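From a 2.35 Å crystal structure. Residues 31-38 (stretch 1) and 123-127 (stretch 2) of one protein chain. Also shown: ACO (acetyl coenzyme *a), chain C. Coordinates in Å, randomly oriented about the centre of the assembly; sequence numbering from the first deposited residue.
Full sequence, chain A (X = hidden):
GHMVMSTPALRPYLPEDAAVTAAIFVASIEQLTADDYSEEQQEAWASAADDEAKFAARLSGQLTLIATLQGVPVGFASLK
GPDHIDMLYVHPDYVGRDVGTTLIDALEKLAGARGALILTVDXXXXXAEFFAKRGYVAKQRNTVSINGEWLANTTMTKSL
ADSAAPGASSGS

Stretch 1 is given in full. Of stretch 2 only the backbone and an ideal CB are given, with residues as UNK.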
# COMPACT_ATOMS: atom_id res chain seq x y z
N GLN A 31 11.15 -5.94 -5.93
CA GLN A 31 11.37 -5.36 -7.26
C GLN A 31 11.23 -3.84 -7.36
O GLN A 31 11.74 -3.26 -8.32
CB GLN A 31 10.50 -6.06 -8.32
CG GLN A 31 10.70 -7.60 -8.39
CD GLN A 31 9.89 -8.28 -9.51
OE1 GLN A 31 9.89 -7.84 -10.68
NE2 GLN A 31 9.19 -9.38 -9.16
N LEU A 32 10.54 -3.18 -6.42
CA LEU A 32 10.27 -1.75 -6.63
C LEU A 32 10.97 -0.77 -5.69
O LEU A 32 10.79 0.44 -5.82
CB LEU A 32 8.75 -1.46 -6.67
CG LEU A 32 7.93 -2.24 -7.70
CD1 LEU A 32 6.45 -2.22 -7.35
CD2 LEU A 32 8.18 -1.73 -9.14
N THR A 33 11.77 -1.29 -4.77
CA THR A 33 12.30 -0.45 -3.69
C THR A 33 13.83 -0.31 -3.65
O THR A 33 14.36 0.28 -2.72
CB THR A 33 11.81 -0.95 -2.30
OG1 THR A 33 12.39 -2.22 -2.03
CG2 THR A 33 10.28 -1.10 -2.26
N ALA A 34 14.53 -0.85 -4.66
CA ALA A 34 15.99 -0.94 -4.66
C ALA A 34 16.70 0.40 -4.61
O ALA A 34 17.79 0.52 -4.04
CB ALA A 34 16.50 -1.76 -5.85
N ASP A 35 16.10 1.43 -5.19
CA ASP A 35 16.77 2.71 -5.23
C ASP A 35 16.73 3.43 -3.88
O ASP A 35 17.46 4.39 -3.66
CB ASP A 35 16.21 3.59 -6.34
CG ASP A 35 16.40 2.98 -7.74
OD1 ASP A 35 17.35 2.18 -7.96
OD2 ASP A 35 15.59 3.31 -8.62
N ASP A 36 15.88 2.96 -2.97
CA ASP A 36 15.77 3.63 -1.69
C ASP A 36 16.04 2.72 -0.49
O ASP A 36 16.19 3.21 0.63
CB ASP A 36 14.43 4.34 -1.56
CG ASP A 36 14.15 5.25 -2.72
OD1 ASP A 36 14.55 6.43 -2.68
OD2 ASP A 36 13.56 4.77 -3.71
N TYR A 37 16.12 1.42 -0.72
CA TYR A 37 16.31 0.47 0.36
C TYR A 37 17.32 -0.58 -0.03
O TYR A 37 17.23 -1.13 -1.13
CB TYR A 37 14.97 -0.17 0.82
CG TYR A 37 14.01 0.85 1.36
CD1 TYR A 37 13.06 1.46 0.52
CD2 TYR A 37 14.09 1.27 2.68
CE1 TYR A 37 12.20 2.45 1.02
CE2 TYR A 37 13.23 2.26 3.18
CZ TYR A 37 12.29 2.83 2.35
OH TYR A 37 11.46 3.80 2.87
N SER A 38 18.27 -0.87 0.86
CA SER A 38 19.27 -1.90 0.58
C SER A 38 18.69 -3.30 0.78
O SER A 38 17.68 -3.48 1.44
CB SER A 38 20.58 -1.67 1.37
OG SER A 38 20.41 -1.71 2.78
N UNK A 123 4.71 6.91 4.42
CA UNK A 123 5.07 6.52 3.06
C UNK A 123 6.51 6.09 2.98
O UNK A 123 7.38 6.77 3.51
CB UNK A 123 4.82 7.67 2.08
N UNK A 124 6.76 4.95 2.33
CA UNK A 124 8.11 4.53 1.98
C UNK A 124 8.74 5.53 1.00
O UNK A 124 8.03 6.23 0.29
CB UNK A 124 8.09 3.12 1.38
N UNK A 125 10.07 5.60 0.98
CA UNK A 125 10.79 6.63 0.23
C UNK A 125 10.50 6.58 -1.26
O UNK A 125 10.51 7.60 -1.94
CB UNK A 125 12.30 6.49 0.46
N UNK A 126 10.24 5.38 -1.77
CA UNK A 126 9.94 5.15 -3.18
C UNK A 126 8.50 5.54 -3.57
O UNK A 126 8.24 5.86 -4.75
CB UNK A 126 10.18 3.68 -3.51
N UNK A 127 7.59 5.53 -2.60
CA UNK A 127 6.20 5.90 -2.80
C UNK A 127 5.96 7.34 -2.36
O UNK A 127 4.87 7.88 -2.53
CB UNK A 127 5.28 4.95 -2.04
N1A ACO C . 1.85 6.67 -18.63
C2A ACO C . 2.73 7.32 -17.83
N3A ACO C . 2.57 7.34 -16.50
C4A ACO C . 1.52 6.72 -15.88
C5A ACO C . 0.58 6.04 -16.63
C6A ACO C . 0.77 6.03 -18.11
N6A ACO C . -0.10 5.38 -18.92
N7A ACO C . -0.34 5.53 -15.77
C8A ACO C . 0.04 5.89 -14.52
N9A ACO C . 1.16 6.62 -14.59
C1B ACO C . 1.95 7.22 -13.49
C2B ACO C . 1.19 8.18 -12.59
O2B ACO C . 1.14 9.49 -13.17
C3B ACO C . 2.03 8.16 -11.33
O3B ACO C . 2.99 9.22 -11.32
P3B ACO C . 3.60 9.82 -9.94
O7A ACO C . 4.62 8.81 -9.42
O8A ACO C . 2.40 9.96 -9.03
O9A ACO C . 4.20 11.13 -10.40
C4B ACO C . 2.75 6.80 -11.34
O4B ACO C . 2.52 6.22 -12.63
C5B ACO C . 2.23 5.85 -10.27
O5B ACO C . 0.80 5.85 -10.33
P1A ACO C . -0.09 4.51 -10.33
O1A ACO C . 0.11 3.78 -11.64
O2A ACO C . -1.46 4.97 -9.90
O3A ACO C . 0.59 3.70 -9.11
P2A ACO C . 1.15 2.22 -9.22
O4A ACO C . 2.41 2.26 -10.06
O5A ACO C . 0.01 1.33 -9.63
O6A ACO C . 1.54 1.85 -7.69
CBP ACO C . 2.95 2.06 -5.65
CCP ACO C . 2.15 2.76 -6.77
CDP ACO C . 3.67 3.14 -4.85
CEP ACO C . 2.01 1.28 -4.76
CAP ACO C . 3.97 1.05 -6.24
OAP ACO C . 5.03 1.72 -6.94
C9P ACO C . 4.54 -0.00 -5.30
O9P ACO C . 3.91 -1.16 -5.13
N8P ACO C . 5.64 0.21 -4.70
C7P ACO C . 6.41 -0.66 -3.80
C6P ACO C . 5.76 -0.88 -2.44
C5P ACO C . 5.61 0.44 -1.74
O5P ACO C . 6.52 1.26 -1.75
N4P ACO C . 4.44 0.65 -1.15
C3P ACO C . 4.07 1.86 -0.45
C2P ACO C . 4.57 1.73 0.98
S1P ACO C . 3.65 2.94 1.86
C ACO C . 2.51 2.07 2.70
O ACO C . 2.17 0.95 2.32
CH3 ACO C . 1.98 2.60 3.79

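Position 123 has phi/psi of -81/133, an extended backbone, and its CA-to-CB bond runs sideways to stretch 1. Nothing of stretch 1 lies within 5.5 Å of the ideal CB, so this contact places no demand on the side chain and many residues would be compatible with it. The deposited residue is Ala-123, which makes no contact with stretch 1.

Position 124, at phi/psi -64/155, is different. Its CA-to-CB bond points toward stretch 1, and the ideal CB lies 3.7 Å from Tyr-37 OH. The carbonyl atom O5P of acetyl coenzyme A is also close to this CB, so a short side chain carrying a polar group would suit the site, with serine, threonine or cysteine as candidates; alanine would fit but offer no hydroxyl to ACO O5P. The residue is Ser-124. With chi1 at 65° (p), its OG lies 2.8 Å from ACO O5P, and the hydroxyl also has an acceptor within reach on the side chain at position 126. A single hydroxyl proton cannot fully serve two acceptors, and the geometry does not settle the choice.

At position 125 the visible backbone supplies the main link: the amide N of this residue donates to Tyr-37 OH across 3.0 Å, with an N-H...acceptor angle of 166°. That nearly straight bond needs no particular side chain, although it excludes proline, which has no amide hydrogen. The CA-to-CB bond points toward stretch 1, and the ideal CB is 3.6 Å from Asp-36 CB and 3.7 Å from Tyr-37 OH. A small or medium polar side chain such as serine, asparagine or aspartate would be reasonable; the nearby carboxylate of Asp-36 makes an acid the less obvious choice on charge alone. The deposited residue is nevertheless Asp-125, in rotamer m (chi1 -70°). Its CB packs 3.7 Å from Asp-36 CB, while Asp-125 OD2 lies within hydrogen-bonding distance of two waters, 2.7 Å from water 1 and 3.0 Å from water 2. Water 2 also lies 2.6 Å from Asp-36 O, to which it can donate, so solvent connects the two stretches here.

Position 126 points its CA-to-CB bond toward stretch 1, with the ideal CB 3.6 Å from Asp-36 OD2 and 4.0 Å from Leu-32 O. The Tyr-37 ring, Thr-33 and the cofactor carbonyl lie around the space ahead. A side chain with a donor would suit, such as asparagine, glutamine or histidine. Asn-126, with chi1 of 50° (p), has the largest area covered by stretch 1, 78 Å². Its OD1 approaches the edge of the Tyr-37 ring, 3.4 Å from CE1, and its ND2 packs 3.5 Å from Thr-33 CG2. Ser-124 OG lies 2.9 Å from Asn-126 OD1. The same ND2 donates to ACO O5P at 2.6 Å, so one amide both packs against stretch 1 and holds the cofactor.

Position 127 has no atom of stretch 1 within 5.5 Å of its ideal CB, but the cofactor runs nearby, which favours a small side chain. Ala-127 places CB 3.7 Å from ACO C3P.

Stretch 2 (123-127) ASDNA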
# COMPACT_ATOMS: atom_id res chain seq x y z
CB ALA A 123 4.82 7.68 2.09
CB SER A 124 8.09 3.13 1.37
OG SER A 124 7.38 3.13 0.14
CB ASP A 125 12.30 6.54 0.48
CG ASP A 125 12.71 6.94 1.91
OD1 ASP A 125 11.83 7.28 2.74
OD2 ASP A 125 13.93 6.92 2.19
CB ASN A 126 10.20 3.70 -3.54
CG ASN A 126 9.54 2.74 -2.58
OD1 ASN A 126 9.78 2.78 -1.37
ND2 ASN A 126 8.69 1.86 -3.11
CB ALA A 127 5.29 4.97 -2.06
O HOH W 1 15.38 8.11 0.19
O HOH W 2 15.39 4.34 2.82
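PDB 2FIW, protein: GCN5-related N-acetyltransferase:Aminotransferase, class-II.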